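Local atomic coordinates of protein E (Haemophilus influenzae, PDB entry 3ZH5), a protein that acts as a multifunctional surface adhesin that binds host epithelial cells and host proteins including vitronectin, laminin and plasminogen, aiding serum resistance and immune evasion. Residues Y25-E30 / V42-V47; R68-L73 / T81-D86. All coordinates share one frame; numbering follows the deposited sequence.

Contact 1: residues Y25-E30 / V42-V47; sequences YYIDSE and VHFDAV. With EDO (1,2-ethanediol), chain C.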
# COMPACT_ATOMS: atom_id res chain seq x y z
N TYR A 25 -1.45 1.69 -7.95
CA TYR A 25 -1.35 1.75 -6.49
C TYR A 25 -2.72 1.37 -5.95
O TYR A 25 -3.72 1.93 -6.41
CB TYR A 25 -0.99 3.18 -6.06
CG TYR A 25 -0.48 3.30 -4.64
CD1 TYR A 25 -1.32 3.08 -3.58
CD2 TYR A 25 0.84 3.66 -4.37
CE1 TYR A 25 -0.87 3.18 -2.26
CE2 TYR A 25 1.31 3.78 -3.07
CZ TYR A 25 0.45 3.54 -2.02
OH TYR A 25 0.89 3.63 -0.71
N TYR A 26 -2.76 0.42 -5.03
CA TYR A 26 -4.04 -0.10 -4.52
C TYR A 26 -4.08 -0.22 -2.99
O TYR A 26 -3.04 -0.32 -2.33
CB TYR A 26 -4.28 -1.52 -5.06
CG TYR A 26 -4.26 -1.68 -6.55
CD1 TYR A 26 -3.06 -1.82 -7.24
CD2 TYR A 26 -5.45 -1.70 -7.27
CE1 TYR A 26 -3.04 -1.96 -8.65
CE2 TYR A 26 -5.44 -1.84 -8.67
CZ TYR A 26 -4.24 -2.00 -9.34
OH TYR A 26 -4.24 -2.13 -10.74
N ILE A 27 -5.28 -0.22 -2.44
CA ILE A 27 -5.49 -0.67 -1.04
C ILE A 27 -5.93 -2.11 -1.11
O ILE A 27 -6.77 -2.46 -1.92
CB ILE A 27 -6.64 0.09 -0.39
CG1 ILE A 27 -6.28 1.56 -0.24
CG2 ILE A 27 -7.05 -0.55 0.96
CD1 ILE A 27 -7.47 2.41 -0.03
N ASP A 28 -5.34 -2.98 -0.30
CA ASP A 28 -5.78 -4.36 -0.28
C ASP A 28 -6.88 -4.38 0.76
O ASP A 28 -6.63 -4.26 1.98
CB ASP A 28 -4.62 -5.31 -0.02
CG ASP A 28 -5.06 -6.74 0.31
OD1 ASP A 28 -6.27 -7.06 0.27
OD2 ASP A 28 -4.15 -7.58 0.57
N SER A 29 -8.11 -4.49 0.26
CA SER A 29 -9.30 -4.31 1.09
C SER A 29 -9.36 -5.39 2.19
O SER A 29 -9.81 -5.13 3.30
CB SER A 29 -10.55 -4.35 0.22
OG SER A 29 -11.63 -3.75 0.88
N GLU A 30 -8.85 -6.57 1.87
CA GLU A 30 -8.94 -7.72 2.75
C GLU A 30 -8.06 -7.54 3.98
O GLU A 30 -8.37 -8.08 5.06
CB GLU A 30 -8.52 -8.99 1.99
CG GLU A 30 -8.75 -10.30 2.73
CD GLU A 30 -7.68 -10.57 3.79
OE1 GLU A 30 -6.61 -9.90 3.74
OE2 GLU A 30 -7.91 -11.44 4.68
N VAL A 42 -6.93 2.90 11.59
CA VAL A 42 -7.11 1.76 10.71
C VAL A 42 -5.81 1.31 10.15
O VAL A 42 -5.07 2.12 9.60
CB VAL A 42 -8.07 2.09 9.51
CG1 VAL A 42 -8.35 0.84 8.70
CG2 VAL A 42 -9.36 2.70 10.01
N HIS A 43 -5.57 0.00 10.20
CA HIS A 43 -4.38 -0.61 9.62
C HIS A 43 -4.72 -1.23 8.27
O HIS A 43 -5.78 -1.86 8.10
CB HIS A 43 -3.79 -1.73 10.49
CG HIS A 43 -3.34 -1.33 11.87
ND1 HIS A 43 -2.28 -1.93 12.49
CD2 HIS A 43 -3.83 -0.43 12.76
CE1 HIS A 43 -2.10 -1.40 13.69
NE2 HIS A 43 -3.02 -0.47 13.86
N PHE A 44 -3.82 -1.07 7.30
CA PHE A 44 -4.04 -1.66 5.96
C PHE A 44 -2.78 -1.84 5.17
O PHE A 44 -1.81 -1.14 5.42
CB PHE A 44 -5.02 -0.80 5.15
CG PHE A 44 -4.49 0.54 4.73
CD1 PHE A 44 -4.61 1.64 5.55
CD2 PHE A 44 -3.96 0.72 3.47
CE1 PHE A 44 -4.15 2.89 5.13
CE2 PHE A 44 -3.50 1.97 3.06
CZ PHE A 44 -3.60 3.04 3.91
N ASP A 45 -2.77 -2.77 4.21
CA ASP A 45 -1.68 -2.83 3.22
C ASP A 45 -1.95 -2.00 1.98
O ASP A 45 -3.01 -2.07 1.38
CB ASP A 45 -1.40 -4.26 2.76
CG ASP A 45 -0.83 -5.14 3.86
OD1 ASP A 45 -0.36 -4.60 4.90
OD2 ASP A 45 -0.83 -6.37 3.66
N ALA A 46 -0.98 -1.20 1.57
CA ALA A 46 -1.00 -0.61 0.23
C ALA A 46 -0.22 -1.59 -0.63
O ALA A 46 0.76 -2.17 -0.16
CB ALA A 46 -0.35 0.74 0.24
N VAL A 47 -0.62 -1.77 -1.90
CA VAL A 47 0.05 -2.73 -2.78
C VAL A 47 0.32 -2.03 -4.10
O VAL A 47 -0.60 -1.50 -4.67
CB VAL A 47 -0.80 -3.97 -3.04
CG1 VAL A 47 -0.22 -4.79 -4.13
CG2 VAL A 47 -0.88 -4.81 -1.74
C1 EDO C . -1.62 2.22 16.65
O1 EDO C . -1.37 3.52 17.21
C2 EDO C . -2.97 1.68 17.14
O2 EDO C . -3.54 0.74 16.20

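Contact 2: residues R68-L73 / T81-D86; sequences RQYKIL and TQVRTD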
# COMPACT_ATOMS: atom_id res chain seq x y z
N ARG A 68 4.33 -4.61 -1.14
CA ARG A 68 3.25 -4.50 -0.18
C ARG A 68 3.76 -3.67 0.99
O ARG A 68 4.80 -3.98 1.57
CB ARG A 68 2.86 -5.92 0.25
CG ARG A 68 1.70 -6.05 1.20
CD ARG A 68 1.31 -7.52 1.36
NE ARG A 68 0.53 -8.11 0.26
CZ ARG A 68 -0.78 -7.98 0.13
NH1 ARG A 68 -1.48 -7.26 1.00
NH2 ARG A 68 -1.41 -8.57 -0.87
N GLN A 69 3.03 -2.63 1.37
CA GLN A 69 3.46 -1.77 2.46
C GLN A 69 2.39 -1.67 3.51
O GLN A 69 1.26 -1.30 3.22
CB GLN A 69 3.77 -0.39 1.96
CG GLN A 69 5.01 -0.38 1.11
CD GLN A 69 5.39 1.00 0.67
OE1 GLN A 69 4.58 1.76 0.14
NE2 GLN A 69 6.64 1.34 0.89
N TYR A 70 2.78 -1.98 4.73
CA TYR A 70 1.90 -1.89 5.88
C TYR A 70 1.76 -0.46 6.33
O TYR A 70 2.76 0.20 6.71
CB TYR A 70 2.51 -2.70 7.00
CG TYR A 70 1.59 -3.00 8.18
CD1 TYR A 70 1.00 -1.98 8.91
CD2 TYR A 70 1.34 -4.30 8.55
CE1 TYR A 70 0.14 -2.28 9.99
CE2 TYR A 70 0.49 -4.61 9.61
CZ TYR A 70 -0.09 -3.59 10.33
OH TYR A 70 -0.96 -3.93 11.40
N LYS A 71 0.54 0.03 6.30
CA LYS A 71 0.22 1.39 6.75
C LYS A 71 -0.68 1.40 7.98
O LYS A 71 -1.50 0.50 8.14
CB LYS A 71 -0.53 2.13 5.63
CG LYS A 71 0.20 2.12 4.30
CD LYS A 71 1.48 2.98 4.34
CE LYS A 71 1.91 3.28 2.90
NZ LYS A 71 3.24 3.89 2.82
N ILE A 72 -0.60 2.49 8.76
CA ILE A 72 -1.54 2.76 9.80
C ILE A 72 -2.01 4.17 9.61
O ILE A 72 -1.19 5.14 9.55
CB ILE A 72 -0.92 2.62 11.23
CG1 ILE A 72 -0.41 1.20 11.47
CG2 ILE A 72 -1.93 3.07 12.27
CD1 ILE A 72 0.44 1.02 12.70
N LEU A 73 -3.33 4.29 9.48
CA LEU A 73 -4.00 5.56 9.31
C LEU A 73 -4.80 5.98 10.53
O LEU A 73 -5.64 5.22 11.03
CB LEU A 73 -4.91 5.51 8.05
CG LEU A 73 -5.86 6.68 7.82
CD1 LEU A 73 -5.02 7.87 7.39
CD2 LEU A 73 -6.91 6.30 6.73
N THR A 81 1.16 6.33 9.02
CA THR A 81 2.46 5.75 9.34
C THR A 81 2.82 4.62 8.38
O THR A 81 1.99 3.72 8.10
CB THR A 81 2.42 5.22 10.78
OG1 THR A 81 1.98 6.28 11.64
CG2 THR A 81 3.75 4.63 11.21
N GLN A 82 4.02 4.69 7.84
CA GLN A 82 4.62 3.61 7.06
C GLN A 82 5.33 2.71 8.04
O GLN A 82 6.26 3.17 8.74
CB GLN A 82 5.60 4.16 6.02
CG GLN A 82 6.58 3.16 5.37
CD GLN A 82 5.98 2.02 4.59
OE1 GLN A 82 4.87 2.12 4.04
NE2 GLN A 82 6.73 0.94 4.50
N VAL A 83 4.93 1.44 8.08
CA VAL A 83 5.46 0.49 9.07
C VAL A 83 6.47 -0.47 8.49
O VAL A 83 7.50 -0.77 9.11
CB VAL A 83 4.30 -0.32 9.71
CG1 VAL A 83 4.82 -1.46 10.57
CG2 VAL A 83 3.43 0.64 10.50
N ARG A 84 6.17 -1.01 7.32
CA ARG A 84 7.11 -1.94 6.71
C ARG A 84 6.82 -2.18 5.24
O ARG A 84 5.71 -1.85 4.73
CB ARG A 84 7.20 -3.27 7.44
CG ARG A 84 6.10 -4.23 7.15
CD ARG A 84 6.34 -5.61 7.74
NE ARG A 84 7.29 -6.41 6.95
CZ ARG A 84 8.47 -6.86 7.39
NH1 ARG A 84 8.87 -6.63 8.63
NH2 ARG A 84 9.24 -7.59 6.58
N THR A 85 7.85 -2.70 4.58
CA THR A 85 7.85 -2.93 3.16
C THR A 85 8.33 -4.32 2.84
O THR A 85 9.34 -4.76 3.36
CB THR A 85 8.78 -1.95 2.44
OG1 THR A 85 8.28 -0.62 2.61
CG2 THR A 85 8.84 -2.28 0.97
N ASP A 86 7.57 -5.01 1.99
CA ASP A 86 7.95 -6.32 1.51
C ASP A 86 7.88 -6.32 -0.00
O ASP A 86 6.94 -5.75 -0.59
CB ASP A 86 6.99 -7.37 2.09
CG ASP A 86 7.19 -7.59 3.59
OD1 ASP A 86 8.23 -8.20 3.95
OD2 ASP A 86 6.33 -7.15 4.40
O HOH W 1 4.67 -5.34 4.22
O HOH W 2 -0.71 6.88 11.95

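Contact 1: residues Y25-E30 / V42-V47
Tyr26 and Val47 exchange backbone hydrogen bonds, N to O in each direction, and Val47 O also lies beside the tyrosine side chain. Tyr26 CB lies 3.7 Å from Val47 O. CG stands beside the backbone N (chi1 -56°), and the ring, turned by chi2 of 83°, has Val47 O at its edge near its plane, 3.6 Å from CD1. Farther out the ring meets Trp92 edge-to-face, and OH ends at Arg18 NH2. One step along, Ala46 CB is touched obliquely by the far end of Tyr25, with OH 3.3 Å and CE1 3.5 Å from it. On this same face Ile27 CG2 reaches Phe44 CD2.

At the next pair Asp28 N bonds to Asp45 O at 3.0 Å. The carboxylate oxygens Asp28 OD2 and Asp45 OD2 are only 4.7 Å apart, a repulsion probably offset by Arg68, which forms a salt bridge to each. Asp28 OD1 takes the N-H of Glu30 from above the carboxylate plane, an Asx turn where the chain rounds a corner.

This is the antiparallel hairpin of strands 25-34 and 41-50. Strand 16-19 flanks its first arm and strand 64-74 its second, while Leu116, Ala119 and Ile123 of helix 115-128 cover the Tyr25, Ile27 and Phe44 face.

Contact 2: residues R68-L73 / T81-D86
Arg68 faces Asp86 and Ile72 faces Thr81 across two antiparallel strands running at 166°, but Val83 and Arg84 together oppose Tyr70 in a classic beta bulge. Tyr70 N donates to Arg84 O, and Tyr70 O receives Val83 N. The extra residue, Val83, sets its side chain beside the Tyr70 ring, where CB is 3.8 Å from CD1; its CG2 also meets Ile72 CD1 at 3.7 Å. On the same face Tyr70 CB lies 3.9 Å from Arg84 CG.

The face with Gln69, Lys71, Gln82 and Thr85 makes polar contacts. Gln82 is bent at chi2 (61°), and its OE1 accepts Lys71 NZ at 2.7 Å, the ammonium somewhat tilted from the amide plane. Gln69 extends across Gln82 at about a right angle, the two amides turned 43° apart, and lies alongside Thr85. Its NE2 donates to Thr85 OG1 at 3.1 Å, with the hydroxyl oxygen close to the amide plane.

From the bulge itself Arg84 grips Asp86 side-on, NE to OD2 at 2.8 Å and NH2 to OD1 at 2.9 Å. Both carboxylate oxygens are met on the syn side, and Arg97 adds a second salt bridge at OD1. At the opposite end a water joins Ile72 O to Thr81 OG1, a hydroxyl that also bonds to Thr107.

The Tyr70 face thus combines an apolar patch of Tyr70, Ile72 and Val83 with the Arg84-Asp86 salt bridge, whereas the residues of the other face pair up through two hydrogen bonds, Lys71 with Gln82 and Gln69 with Thr85. Two positive partners should favour the ionised form of Asp86, and the paired donors of Arg84 are likely to fix how its carboxylate is turned.

In the fold
From the N terminus, the chain first closes contact 1 by turning back between strands 25-34 and 41-50. Only after that loop is complete does contact 2 open, closing a second hairpin between strands 64-74 and 79-88, so the two lie in series and neither nest nor cross. Their inner arms, 41-50 and 64-74, are sheet neighbours and fuse both hairpins into one antiparallel sheet: Val42 N lies 2.7 Å from Leu73 O, and His43 ND1 lies 2.6 Å from Tyr70 OH, both probable hydrogen bonds. Just past contact 2's first arm, the Cys75-Cys124 disulfide ties this sheet to helix 115-128, which also packs against contact 1.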